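Local structure of Non-structural protein 3 (Porcine deltacoronavirus, 6LN0) at residues V344-K357 with W366-I380. The protein forms part of the coronavirus replication machinery and combines a macro domain with a papain-like protease domain that probably cleaves the viral polyprotein. Residues are numbered along the deposited sequence; the frame is centred on the assembly and turned at random.
Sequences VISVAREYDPIQPK and WTPFTPQSGKGAVAI
At what is probably the junction of the zinc-bearing fingers and the palm of the papain-like protease domain, strand 338-346 pairs in parallel with strand 376-383, and the loop after it folds back against strand 365-371. Three backbone hydrogen bonds define the pairing: Ile-345 N gives to Val-378 O (2.8 Å, 171° at the hydrogen), Ile-345 O accepts from Ile-380 N, and Val-347 N gives to Ile-380 O, the parallel signature. On the face bearing Ile-345 and Ala-379, Ile-345 CD1 reaches Phe-369 CZ at 3.9 Å and also touches Ala-377 CB. With chi1 56° placing CG between backbone N and carbonyl carbon, Phe-369 turns its ring back to this isoleucine and to Pro-356, whose CG lies 4.0 Å from Phe-369 CZ. Ala-379 CB touches both Val-347 CG2 and Tyr-351 CE1, each at 4.0 Å and both on the same side of it; Tyr-351 OH is hydrogen-bonded to Thr-420 OG1 on the neighbouring strand 416-423.

Trp-366 closes the other end of the contact. Residues 347-349 run over one face of its indole, Arg-349 O standing 3.3 Å above the plane but offset toward the rim, while Val-347 CG1 meets Trp-366 CE3 at 3.8 Å. Farther along, Lys-357 lays its CD against Trp-366 O. Thr-367 CB points away from 344-357, and its side chain lies about 5 Å from the zinc ion held by Cys-334, Cys-335, Cys-360 and Cys-363. A parallel strand pair, a corner at Gln-372 and a nearby four-cysteine zinc site are consistent with the fingers-to-palm junction of coronavirus papain-like proteases.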
loop_
_atom_site.group_PDB
_atom_site.type_symbol
_atom_site.label_atom_id
_atom_site.label_comp_id
_atom_site.label_asym_id
_atom_site.label_seq_id
_atom_site.Cartn_x
_atom_site.Cartn_y
_atom_site.Cartn_z
ATOM N N VAL A 344 -13.627 15.747 27.683
ATOM C CA VAL A 344 -13.286 17.037 28.253
ATOM C C VAL A 344 -14.448 18.007 28.062
ATOM O O VAL A 344 -15.285 17.843 27.180
ATOM C CB VAL A 344 -11.996 17.599 27.621
ATOM C CG1 VAL A 344 -10.828 16.655 27.797
ATOM C CG2 VAL A 344 -12.242 17.890 26.162
ATOM N N ILE A 345 -14.491 19.047 28.903
ATOM C CA ILE A 345 -15.405 20.159 28.690
ATOM C C ILE A 345 -14.700 21.220 27.874
ATOM O O ILE A 345 -13.626 21.701 28.244
ATOM C CB ILE A 345 -15.887 20.762 30.012
ATOM C CG1 ILE A 345 -16.292 19.688 31.008
ATOM C CG2 ILE A 345 -17.031 21.721 29.728
ATOM C CD1 ILE A 345 -16.689 20.309 32.366
ATOM N N SER A 346 -15.320 21.628 26.803
ATOM C CA SER A 346 -14.757 22.634 25.923
ATOM C C SER A 346 -15.476 23.935 26.277
ATOM O O SER A 346 -16.583 24.191 25.804
ATOM C CB SER A 346 -14.930 22.202 24.468
ATOM O OG SER A 346 -15.017 23.311 23.598
ATOM N N VAL A 347 -14.873 24.734 27.153
ATOM C CA VAL A 347 -15.528 25.940 27.667
ATOM C C VAL A 347 -15.184 27.040 26.670
ATOM O O VAL A 347 -14.127 27.672 26.741
ATOM C CB VAL A 347 -15.092 26.286 29.086
ATOM C CG1 VAL A 347 -15.938 27.445 29.620
ATOM C CG2 VAL A 347 -15.153 25.065 29.992
ATOM N N ALA A 348 -16.077 27.248 25.709
ATOM C CA ALA A 348 -15.759 28.124 24.590
ATOM C C ALA A 348 -15.773 29.597 24.994
ATOM O O ALA A 348 -15.156 30.429 24.323
ATOM C CB ALA A 348 -16.736 27.845 23.440
ATOM N N ARG A 349 -16.442 29.932 26.086
ATOM C CA ARG A 349 -16.551 31.306 26.538
ATOM C C ARG A 349 -16.713 31.291 28.045
ATOM O O ARG A 349 -17.327 30.377 28.604
ATOM C CB ARG A 349 -17.740 32.019 25.902
ATOM C CG ARG A 349 -17.769 33.476 26.204
ATOM C CD ARG A 349 -18.878 34.136 25.456
ATOM N NE ARG A 349 -19.043 35.505 25.904
ATOM C CZ ARG A 349 -20.070 36.282 25.573
ATOM N NH1 ARG A 349 -21.030 35.826 24.774
ATOM N NH2 ARG A 349 -20.135 37.525 26.046
ATOM N N GLU A 350 -16.168 32.319 28.691
ATOM C CA GLU A 350 -16.186 32.446 30.142
ATOM C C GLU A 350 -15.299 31.415 30.808
ATOM O O GLU A 350 -15.584 30.978 31.923
ATOM C CB GLU A 350 -17.607 32.354 30.715
ATOM C CG GLU A 350 -18.650 33.179 29.978
ATOM C CD GLU A 350 -18.497 34.666 30.227
ATOM O OE1 GLU A 350 -19.350 35.448 29.734
ATOM O OE2 GLU A 350 -17.525 35.053 30.924
ATOM N N TYR A 351 -14.243 30.996 30.115
ATOM C CA TYR A 351 -13.352 29.993 30.670
ATOM C C TYR A 351 -12.694 30.539 31.922
ATOM O O TYR A 351 -12.038 31.582 31.885
ATOM C CB TYR A 351 -12.275 29.593 29.666
ATOM C CG TYR A 351 -11.295 28.609 30.262
ATOM C CD1 TYR A 351 -11.756 27.538 31.007
ATOM C CD2 TYR A 351 -9.922 28.748 30.087
ATOM C CE1 TYR A 351 -10.907 26.629 31.566
ATOM C CE2 TYR A 351 -9.037 27.816 30.638
ATOM C CZ TYR A 351 -9.548 26.756 31.385
ATOM O OH TYR A 351 -8.725 25.800 31.955
ATOM N N ASP A 352 -12.835 29.803 33.015
ATOM C CA ASP A 352 -12.326 30.213 34.319
ATOM C C ASP A 352 -11.464 29.091 34.877
ATOM O O ASP A 352 -12.009 28.052 35.290
ATOM C CB ASP A 352 -13.488 30.543 35.251
ATOM C CG ASP A 352 -13.033 31.175 36.556
ATOM O OD1 ASP A 352 -11.914 30.851 37.016
ATOM O OD2 ASP A 352 -13.818 31.975 37.123
ATOM N N PRO A 353 -10.142 29.248 34.929
ATOM C CA PRO A 353 -9.289 28.131 35.362
ATOM C C PRO A 353 -9.555 27.615 36.772
ATOM O O PRO A 353 -8.979 26.582 37.128
ATOM C CB PRO A 353 -7.861 28.695 35.239
ATOM C CG PRO A 353 -7.992 30.062 34.661
ATOM C CD PRO A 353 -9.386 30.244 34.156
ATOM N N ILE A 354 -10.373 28.272 37.596
ATOM C CA ILE A 354 -10.689 27.725 38.906
ATOM C C ILE A 354 -12.160 27.424 39.097
ATOM O O ILE A 354 -12.594 26.997 40.157
ATOM C CB ILE A 354 -10.175 28.633 40.050
ATOM C CG1 ILE A 354 -10.876 29.982 40.008
ATOM C CG2 ILE A 354 -8.656 28.782 39.993
ATOM C CD1 ILE A 354 -10.609 30.791 41.246
ATOM N N GLN A 355 -12.985 27.615 38.029
ATOM C CA GLN A 355 -14.402 27.327 38.107
ATOM C C GLN A 355 -14.861 26.719 36.779
ATOM O O GLN A 355 -15.152 27.447 35.818
ATOM C CB GLN A 355 -15.181 28.592 38.455
ATOM C CG GLN A 355 -16.644 28.431 38.330
ATOM C CD GLN A 355 -17.260 27.956 39.607
ATOM O OE1 GLN A 355 -16.968 26.854 40.080
ATOM N NE2 GLN A 355 -18.101 28.792 40.198
ATOM N N PRO A 356 -14.946 25.399 36.693
ATOM C CA PRO A 356 -15.364 24.766 35.437
ATOM C C PRO A 356 -16.836 24.989 35.143
ATOM O O PRO A 356 -17.680 25.017 36.042
ATOM C CB PRO A 356 -15.069 23.286 35.684
ATOM C CG PRO A 356 -15.217 23.134 37.170
ATOM C CD PRO A 356 -14.656 24.410 37.744
ATOM N N LYS A 357 -17.154 25.125 33.858
ATOM C CA LYS A 357 -18.513 25.472 33.463
ATOM C C LYS A 357 -18.977 24.616 32.293
ATOM O O LYS A 357 -18.176 24.077 31.528
ATOM C CB LYS A 357 -18.627 26.951 33.084
ATOM C CG LYS A 357 -17.867 27.910 34.023
ATOM C CD LYS A 357 -18.333 29.352 33.839
ATOM C CE LYS A 357 -17.340 30.353 34.447
ATOM N NZ LYS A 357 -17.789 31.744 34.166
ATOM N N TRP A 366 -23.055 30.209 30.235
ATOM C CA TRP A 366 -22.015 29.318 30.732
ATOM C C TRP A 366 -22.113 29.292 32.253
ATOM O O TRP A 366 -21.820 30.291 32.918
ATOM C CB TRP A 366 -20.643 29.782 30.249
ATOM C CG TRP A 366 -20.488 29.492 28.801
ATOM C CD1 TRP A 366 -20.779 30.331 27.770
ATOM C CD2 TRP A 366 -20.054 28.249 28.203
ATOM N NE1 TRP A 366 -20.544 29.700 26.567
ATOM C CE2 TRP A 366 -20.094 28.425 26.802
ATOM C CE3 TRP A 366 -19.636 27.011 28.718
ATOM C CZ2 TRP A 366 -19.731 27.400 25.892
ATOM C CZ3 TRP A 366 -19.275 25.988 27.817
ATOM C CH2 TRP A 366 -19.324 26.196 26.416
ATOM N N THR A 367 -22.533 28.142 32.806
ATOM C CA THR A 367 -22.910 27.999 34.201
ATOM C C THR A 367 -21.965 27.075 34.952
ATOM O O THR A 367 -21.454 26.111 34.376
ATOM C CB THR A 367 -24.323 27.435 34.320
ATOM O OG1 THR A 367 -24.629 27.248 35.700
ATOM C CG2 THR A 367 -24.419 26.076 33.615
ATOM N N PRO A 368 -21.719 27.331 36.233
ATOM C CA PRO A 368 -21.109 26.296 37.079
ATOM C C PRO A 368 -22.092 25.169 37.363
ATOM O O PRO A 368 -23.274 25.250 36.991
ATOM C CB PRO A 368 -20.732 27.062 38.357
ATOM C CG PRO A 368 -20.757 28.495 37.974
ATOM C CD PRO A 368 -21.844 28.612 36.951
ATOM N N PHE A 369 -21.635 24.123 38.043
ATOM C CA PHE A 369 -22.466 22.933 38.162
ATOM C C PHE A 369 -22.083 22.152 39.413
ATOM O O PHE A 369 -20.984 22.296 39.952
ATOM C CB PHE A 369 -22.339 22.047 36.908
ATOM C CG PHE A 369 -20.926 21.647 36.582
ATOM C CD1 PHE A 369 -20.333 20.554 37.199
ATOM C CD2 PHE A 369 -20.207 22.338 35.627
ATOM C CE1 PHE A 369 -19.028 20.162 36.878
ATOM C CE2 PHE A 369 -18.902 21.954 35.295
ATOM C CZ PHE A 369 -18.316 20.865 35.914
ATOM N N THR A 370 -22.989 21.293 39.849
ATOM C CA THR A 370 -22.740 20.528 41.068
ATOM C C THR A 370 -22.663 19.055 40.715
ATOM O O THR A 370 -23.674 18.470 40.281
ATOM C CB THR A 370 -23.824 20.786 42.112
ATOM O OG1 THR A 370 -23.853 22.195 42.436
ATOM C CG2 THR A 370 -23.538 19.976 43.347
ATOM N N PRO A 371 -21.493 18.431 40.848
ATOM C CA PRO A 371 -21.327 17.040 40.389
ATOM C C PRO A 371 -22.120 16.059 41.232
ATOM O O PRO A 371 -22.136 16.154 42.458
ATOM C CB PRO A 371 -19.825 16.784 40.551
ATOM C CG PRO A 371 -19.198 18.138 40.725
ATOM C CD PRO A 371 -20.231 19.071 41.243
ATOM N N GLN A 372 -22.745 15.080 40.571
ATOM C CA GLN A 372 -23.409 13.985 41.272
ATOM C C GLN A 372 -22.686 12.655 41.158
ATOM O O GLN A 372 -23.047 11.726 41.890
ATOM C CB GLN A 372 -24.838 13.783 40.758
ATOM C CG GLN A 372 -25.593 15.068 40.583
ATOM C CD GLN A 372 -25.921 15.724 41.920
ATOM O OE1 GLN A 372 -26.391 15.054 42.855
ATOM N NE2 GLN A 372 -25.685 17.037 42.013
ATOM N N SER A 373 -21.714 12.526 40.254
ATOM C CA SER A 373 -20.980 11.279 40.039
ATOM C C SER A 373 -19.738 11.590 39.210
ATOM O O SER A 373 -19.598 12.687 38.667
ATOM C CB SER A 373 -21.862 10.235 39.357
ATOM O OG SER A 373 -22.087 10.578 38.001
ATOM N N GLY A 374 -18.835 10.607 39.106
ATOM C CA GLY A 374 -17.547 10.813 38.470
ATOM C C GLY A 374 -16.498 11.339 39.442
ATOM O O GLY A 374 -16.785 11.762 40.567
ATOM N N LYS A 375 -15.246 11.328 38.989
ATOM C CA LYS A 375 -14.123 11.701 39.844
ATOM C C LYS A 375 -13.595 13.104 39.580
ATOM O O LYS A 375 -13.061 13.737 40.494
ATOM C CB LYS A 375 -12.986 10.683 39.684
ATOM C CG LYS A 375 -13.472 9.238 39.726
ATOM C CD LYS A 375 -12.323 8.240 39.759
ATOM C CE LYS A 375 -12.377 7.351 41.016
ATOM N NZ LYS A 375 -13.577 6.444 41.110
ATOM N N GLY A 376 -13.751 13.616 38.368
ATOM C CA GLY A 376 -13.366 14.979 38.080
ATOM C C GLY A 376 -13.673 15.309 36.638
ATOM O O GLY A 376 -14.329 14.543 35.932
ATOM N N ALA A 377 -13.179 16.459 36.196
ATOM C CA ALA A 377 -13.400 16.869 34.820
ATOM C C ALA A 377 -12.237 17.731 34.356
ATOM O O ALA A 377 -11.694 18.513 35.140
ATOM C CB ALA A 377 -14.719 17.633 34.678
ATOM N N VAL A 378 -11.845 17.560 33.089
ATOM C CA VAL A 378 -10.875 18.424 32.427
ATOM C C VAL A 378 -11.636 19.476 31.649
ATOM O O VAL A 378 -12.596 19.157 30.946
ATOM C CB VAL A 378 -9.950 17.636 31.481
ATOM C CG1 VAL A 378 -9.170 18.597 30.588
ATOM C CG2 VAL A 378 -9.015 16.751 32.271
ATOM N N ALA A 379 -11.201 20.728 31.749
ATOM C CA ALA A 379 -11.800 21.822 31.001
ATOM C C ALA A 379 -10.740 22.429 30.105
ATOM O O ALA A 379 -9.574 22.518 30.496
ATOM C CB ALA A 379 -12.371 22.898 31.938
ATOM N N ILE A 380 -11.132 22.824 28.901
ATOM C CA ILE A 380 -10.207 23.456 27.974
ATOM C C ILE A 380 -10.801 24.778 27.537
ATOM O O ILE A 380 -12.016 24.911 27.361
ATOM C CB ILE A 380 -9.845 22.586 26.738
ATOM C CG1 ILE A 380 -11.076 22.063 26.015
ATOM C CG2 ILE A 380 -8.887 21.454 27.116
ATOM C CD1 ILE A 380 -10.733 21.512 24.601
#